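Local atomic coordinates of 6-phospho-beta-d glycosidase (Streptococcus pyogenes, PDB entry 5FOO), a protein that probably hydrolyses 6-phospho-beta-glucosides, as a retaining glycoside hydrolase of family 1 whose pocket takes up the probe 6-phosphocyclophellitol. Residues R218-P230 against A244-A256. The protein carries 1 engineered substitution. Residues are numbered along the deposited sequence; the frame is centred on the assembly and turned at random.
Sequences RIGTILNLTPAYP and AELWNNDLFMEAA. With EDO (1,2-ethanediol), chain H.
Met253 of helix 244-256 wedges against Leu223 and Leu225 of segment 218-230. Its CG sits beside the backbone N, and from there the chain bends at both chi2 and chi3. CB leads to CG, which meets Leu225 CD1 at 3.6 Å. SD comes next and touches Leu223 CD1 at 3.6 Å. The terminal CE turns to Leu225 and lies 3.7 Å from its CD2. The Met253 and Leu225 side chains cross at about a right angle, and Met353 of helix 344-356 touches both.

Leu223 puts its two methyls to different uses. CD1 faces Met253 and Ala256, while CD2 packs on Phe252 CB at 3.9 Å. Thr221 CG2 continues this apolar seam to Ala256 CB.

From Asn224 onward polar links join the packing. One water donates to Asn224 O at 2.7 Å and to Asn249 O, bridging the two backbones. The Asn224 side chain leads away from the helix, and its ND2 is hydrogen-bonded to Glu165 OE2, a residue of the ligand pocket. Glu245 bends at chi2 (-131°), which brings OE2 to the backbone N of Ala228. That bond is short and nearly straight (2.6 Å, 167°), and meets OE2 on its anti side, tilted out of the carboxylate plane. Ala228 CB also rests on Ala244 CB at 3.8 Å.

Strand 218-224 runs nearly antiparallel to the helix, with their axes 8.3 Å apart at closest approach. This is the packing of a barrel strand under its following helix, the beta-alpha unit of the TIM barrel of glycoside hydrolase family 1.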
loop_
_atom_site.group_PDB
_atom_site.type_symbol
_atom_site.label_atom_id
_atom_site.label_comp_id
_atom_site.label_asym_id
_atom_site.label_seq_id
_atom_site.Cartn_x
_atom_site.Cartn_y
_atom_site.Cartn_z
ATOM N N ARG A 218 1.035 -11.849 13.638
ATOM C CA ARG A 218 -0.103 -11.807 12.760
ATOM C C ARG A 218 0.328 -11.472 11.356
ATOM O O ARG A 218 1.355 -10.852 11.189
ATOM C CB ARG A 218 -1.171 -10.845 13.317
ATOM C CG ARG A 218 -1.917 -11.513 14.496
ATOM C CD ARG A 218 -3.076 -10.679 15.011
ATOM N NE ARG A 218 -2.571 -9.418 15.557
ATOM C CZ ARG A 218 -3.340 -8.411 16.000
ATOM N NH1 ARG A 218 -4.679 -8.532 15.938
ATOM N NH2 ARG A 218 -2.767 -7.275 16.472
ATOM N N ILE A 219 -0.431 -11.950 10.360
ATOM C CA ILE A 219 -0.134 -11.750 8.976
ATOM C C ILE A 219 -1.371 -11.397 8.233
ATOM O O ILE A 219 -2.433 -11.942 8.496
ATOM C CB ILE A 219 0.558 -12.936 8.325
ATOM C CG1 ILE A 219 0.982 -12.563 6.903
ATOM C CG2 ILE A 219 -0.277 -14.214 8.398
ATOM C CD1 ILE A 219 2.090 -13.403 6.407
ATOM N N GLY A 220 -1.237 -10.376 7.380
ATOM C CA GLY A 220 -2.344 -9.890 6.615
ATOM C C GLY A 220 -1.890 -9.386 5.287
ATOM O O GLY A 220 -0.861 -9.826 4.757
ATOM N N THR A 221 -2.716 -8.515 4.708
ATOM C CA THR A 221 -2.371 -7.850 3.451
ATOM C C THR A 221 -2.898 -6.432 3.535
ATOM O O THR A 221 -3.640 -6.122 4.451
ATOM C CB THR A 221 -2.861 -8.659 2.226
ATOM O OG1 THR A 221 -2.240 -8.139 1.046
ATOM C CG2 THR A 221 -4.414 -8.594 2.095
ATOM N N ILE A 222 -2.451 -5.547 2.637
ATOM C CA ILE A 222 -2.864 -4.150 2.631
ATOM C C ILE A 222 -3.664 -3.903 1.369
ATOM O O ILE A 222 -3.146 -4.006 0.249
ATOM C CB ILE A 222 -1.657 -3.202 2.739
ATOM C CG1 ILE A 222 -0.875 -3.421 4.046
ATOM C CG2 ILE A 222 -2.085 -1.747 2.652
ATOM C CD1 ILE A 222 0.548 -2.913 3.970
ATOM N N LEU A 223 -4.915 -3.553 1.554
ATOM C CA LEU A 223 -5.878 -3.469 0.478
ATOM C C LEU A 223 -6.538 -2.099 0.460
ATOM O O LEU A 223 -6.212 -1.281 1.287
ATOM C CB LEU A 223 -6.917 -4.574 0.579
ATOM C CG LEU A 223 -6.416 -5.996 0.578
ATOM C CD1 LEU A 223 -7.582 -6.949 0.641
ATOM C CD2 LEU A 223 -5.551 -6.329 -0.623
ATOM N N ASN A 224 -7.369 -1.831 -0.564
ATOM C CA ASN A 224 -8.255 -0.631 -0.658
ATOM C C ASN A 224 -9.694 -1.064 -0.453
ATOM O O ASN A 224 -10.188 -2.074 -1.031
ATOM C CB ASN A 224 -8.146 0.023 -2.017
ATOM C CG ASN A 224 -7.044 1.105 -2.082
ATOM O OD1 ASN A 224 -7.299 2.297 -1.772
ATOM N ND2 ASN A 224 -5.827 0.714 -2.554
ATOM N N LEU A 225 -10.396 -0.343 0.392
ATOM C CA LEU A 225 -11.820 -0.557 0.470
ATOM C C LEU A 225 -12.541 0.769 0.113
ATOM O O LEU A 225 -13.689 0.974 0.485
ATOM C CB LEU A 225 -12.166 -1.107 1.855
ATOM C CG LEU A 225 -13.341 -2.033 2.170
ATOM C CD1 LEU A 225 -13.564 -3.190 1.220
ATOM C CD2 LEU A 225 -13.108 -2.573 3.562
ATOM N N THR A 226 -11.864 1.637 -0.620
ATOM C CA THR A 226 -12.452 2.930 -1.062
ATOM C C THR A 226 -13.805 2.695 -1.766
ATOM O O THR A 226 -13.859 1.910 -2.656
ATOM C CB THR A 226 -11.462 3.671 -1.950
ATOM O OG1 THR A 226 -10.227 3.871 -1.228
ATOM C CG2 THR A 226 -12.029 5.055 -2.433
ATOM N N PRO A 227 -14.920 3.274 -1.277
ATOM C CA PRO A 227 -16.144 3.078 -1.970
ATOM C C PRO A 227 -16.101 3.637 -3.418
ATOM O O PRO A 227 -15.374 4.605 -3.672
ATOM C CB PRO A 227 -17.146 3.907 -1.160
ATOM C CG PRO A 227 -16.547 3.972 0.195
ATOM C CD PRO A 227 -15.097 4.185 -0.146
ATOM N N ALA A 228 -16.837 2.994 -4.328
ATOM C CA ALA A 228 -17.038 3.521 -5.708
ATOM C C ALA A 228 -18.417 4.170 -5.686
ATOM O O ALA A 228 -19.430 3.495 -5.842
ATOM C CB ALA A 228 -16.943 2.387 -6.711
ATOM N N TYR A 229 -18.468 5.460 -5.325
ATOM C CA TYR A 229 -19.755 6.117 -5.087
ATOM C C TYR A 229 -20.451 6.321 -6.452
ATOM O O TYR A 229 -19.830 6.879 -7.347
ATOM C CB TYR A 229 -19.583 7.496 -4.407
ATOM C CG TYR A 229 -19.063 7.471 -2.977
ATOM C CD1 TYR A 229 -19.708 6.713 -1.971
ATOM C CD2 TYR A 229 -17.995 8.221 -2.622
ATOM C CE1 TYR A 229 -19.257 6.739 -0.658
ATOM C CE2 TYR A 229 -17.522 8.252 -1.334
ATOM C CZ TYR A 229 -18.143 7.519 -0.359
ATOM O OH TYR A 229 -17.595 7.584 0.880
ATOM N N PRO A 230 -21.728 5.880 -6.600
ATOM C CA PRO A 230 -22.416 6.046 -7.883
ATOM C C PRO A 230 -22.700 7.494 -8.165
ATOM O O PRO A 230 -22.975 8.244 -7.241
ATOM C CB PRO A 230 -23.696 5.298 -7.673
ATOM C CG PRO A 230 -23.944 5.361 -6.173
ATOM C CD PRO A 230 -22.570 5.177 -5.603
ATOM N N ALA A 244 -17.802 -1.728 -10.297
ATOM C CA ALA A 244 -16.546 -1.158 -9.902
ATOM C C ALA A 244 -16.088 -1.646 -8.502
ATOM O O ALA A 244 -14.871 -1.811 -8.254
ATOM C CB ALA A 244 -16.580 0.323 -9.938
ATOM N N GLU A 245 -17.058 -1.916 -7.631
ATOM C CA GLU A 245 -16.745 -2.474 -6.290
ATOM C C GLU A 245 -16.337 -3.890 -6.423
ATOM O O GLU A 245 -15.334 -4.275 -5.835
ATOM C CB GLU A 245 -17.896 -2.324 -5.306
ATOM C CG GLU A 245 -18.215 -0.838 -5.148
ATOM C CD GLU A 245 -18.337 -0.325 -3.758
ATOM O OE1 GLU A 245 -18.496 -1.144 -2.868
ATOM O OE2 GLU A 245 -18.288 0.916 -3.585
ATOM N N LEU A 246 -17.062 -4.659 -7.231
ATOM C CA LEU A 246 -16.708 -6.074 -7.394
ATOM C C LEU A 246 -15.245 -6.296 -7.750
ATOM O O LEU A 246 -14.608 -7.206 -7.197
ATOM C CB LEU A 246 -17.529 -6.795 -8.458
ATOM C CG LEU A 246 -18.941 -7.231 -8.185
ATOM C CD1 LEU A 246 -19.493 -7.806 -9.484
ATOM C CD2 LEU A 246 -18.957 -8.291 -7.100
ATOM N N TRP A 247 -14.767 -5.519 -8.733
ATOM C CA TRP A 247 -13.412 -5.557 -9.209
ATOM C C TRP A 247 -12.433 -4.873 -8.243
ATOM O O TRP A 247 -11.482 -5.499 -7.817
ATOM C CB TRP A 247 -13.293 -4.939 -10.643
ATOM C CG TRP A 247 -11.903 -4.858 -11.137
ATOM C CD1 TRP A 247 -11.131 -3.731 -11.153
ATOM C CD2 TRP A 247 -11.097 -5.901 -11.721
ATOM N NE1 TRP A 247 -9.902 -4.010 -11.644
ATOM C CE2 TRP A 247 -9.843 -5.348 -11.978
ATOM C CE3 TRP A 247 -11.297 -7.254 -12.005
ATOM C CZ2 TRP A 247 -8.827 -6.068 -12.533
ATOM C CZ3 TRP A 247 -10.289 -7.961 -12.561
ATOM C CH2 TRP A 247 -9.056 -7.380 -12.812
ATOM N N ASN A 248 -12.625 -3.594 -7.969
ATOM C CA ASN A 248 -11.600 -2.813 -7.260
ATOM C C ASN A 248 -11.487 -3.161 -5.763
ATOM O O ASN A 248 -10.446 -2.937 -5.176
ATOM C CB ASN A 248 -11.782 -1.289 -7.430
ATOM C CG ASN A 248 -11.627 -0.853 -8.876
ATOM O OD1 ASN A 248 -10.510 -0.776 -9.395
ATOM N ND2 ASN A 248 -12.756 -0.659 -9.570
ATOM N N ASN A 249 -12.563 -3.671 -5.176
ATOM C CA ASN A 249 -12.609 -3.981 -3.748
ATOM C C ASN A 249 -12.790 -5.479 -3.482
ATOM O O ASN A 249 -11.925 -6.090 -2.825
ATOM C CB ASN A 249 -13.672 -3.143 -3.043
ATOM C CG ASN A 249 -13.354 -1.656 -3.134
ATOM O OD1 ASN A 249 -12.221 -1.280 -3.413
ATOM N ND2 ASN A 249 -14.307 -0.835 -2.886
ATOM N N ASP A 250 -13.875 -6.053 -4.002
ATOM C CA ASP A 250 -14.281 -7.398 -3.604
ATOM C C ASP A 250 -13.325 -8.503 -3.949
ATOM O O ASP A 250 -13.167 -9.426 -3.137
ATOM C CB ASP A 250 -15.626 -7.752 -4.134
ATOM C CG ASP A 250 -16.716 -6.900 -3.592
ATOM O OD1 ASP A 250 -16.474 -5.890 -2.881
ATOM O OD2 ASP A 250 -17.841 -7.209 -3.943
ATOM N N LEU A 251 -12.686 -8.439 -5.126
ATOM C CA LEU A 251 -11.809 -9.526 -5.590
ATOM C C LEU A 251 -10.798 -9.823 -4.448
ATOM O O LEU A 251 -10.738 -10.912 -3.926
ATOM C CB LEU A 251 -11.076 -9.116 -6.879
ATOM C CG LEU A 251 -10.322 -10.201 -7.646
ATOM C CD1 LEU A 251 -9.791 -9.684 -9.000
ATOM C CD2 LEU A 251 -9.143 -10.739 -6.867
ATOM N N PHE A 252 -10.011 -8.838 -4.069
ATOM C CA PHE A 252 -8.953 -9.115 -3.105
ATOM C C PHE A 252 -9.482 -9.236 -1.647
ATOM O O PHE A 252 -8.892 -9.990 -0.863
ATOM C CB PHE A 252 -7.802 -8.114 -3.203
ATOM C CG PHE A 252 -6.901 -8.319 -4.404
ATOM C CD1 PHE A 252 -6.073 -9.412 -4.502
ATOM C CD2 PHE A 252 -6.889 -7.386 -5.457
ATOM C CE1 PHE A 252 -5.226 -9.604 -5.606
ATOM C CE2 PHE A 252 -6.084 -7.587 -6.592
ATOM C CZ PHE A 252 -5.234 -8.688 -6.656
ATOM N N MET A 253 -10.522 -8.484 -1.286
ATOM C CA MET A 253 -11.103 -8.566 0.062
ATOM C C MET A 253 -11.736 -9.916 0.346
ATOM O O MET A 253 -11.476 -10.487 1.378
ATOM C CB MET A 253 -12.119 -7.491 0.337
ATOM C CG MET A 253 -11.515 -6.124 0.598
ATOM S SD MET A 253 -10.665 -5.988 2.187
ATOM C CE MET A 253 -12.060 -6.140 3.300
ATOM N N GLU A 254 -12.521 -10.425 -0.604
ATOM C CA GLU A 254 -13.187 -11.698 -0.464
ATOM C C GLU A 254 -12.153 -12.774 -0.366
ATOM O O GLU A 254 -12.288 -13.640 0.464
ATOM C CB GLU A 254 -14.198 -11.987 -1.581
ATOM C CG GLU A 254 -15.459 -11.139 -1.537
ATOM C CD GLU A 254 -16.230 -11.309 -0.241
ATOM O OE1 GLU A 254 -16.263 -12.435 0.299
ATOM O OE2 GLU A 254 -16.801 -10.303 0.219
ATOM N N ALA A 255 -11.133 -12.750 -1.222
ATOM C CA ALA A 255 -10.065 -13.728 -1.133
ATOM C C ALA A 255 -9.246 -13.635 0.181
ATOM O O ALA A 255 -8.977 -14.652 0.804
ATOM C CB ALA A 255 -9.137 -13.618 -2.300
ATOM N N ALA A 256 -8.874 -12.432 0.609
ATOM C CA ALA A 256 -8.108 -12.253 1.854
ATOM C C ALA A 256 -8.851 -12.739 3.124
ATOM O O ALA A 256 -8.266 -13.436 3.929
ATOM C CB ALA A 256 -7.710 -10.813 2.034
HETATM C C1 EDO H . 1.253 -8.087 17.281
HETATM O O1 EDO H . 0.195 -7.540 16.497
HETATM C C2 EDO H . 1.062 -9.550 17.509
HETATM O O2 EDO H . 0.098 -9.947 16.568
HETATM O O HOH W 1 -9.685 -4.596 -1.904
#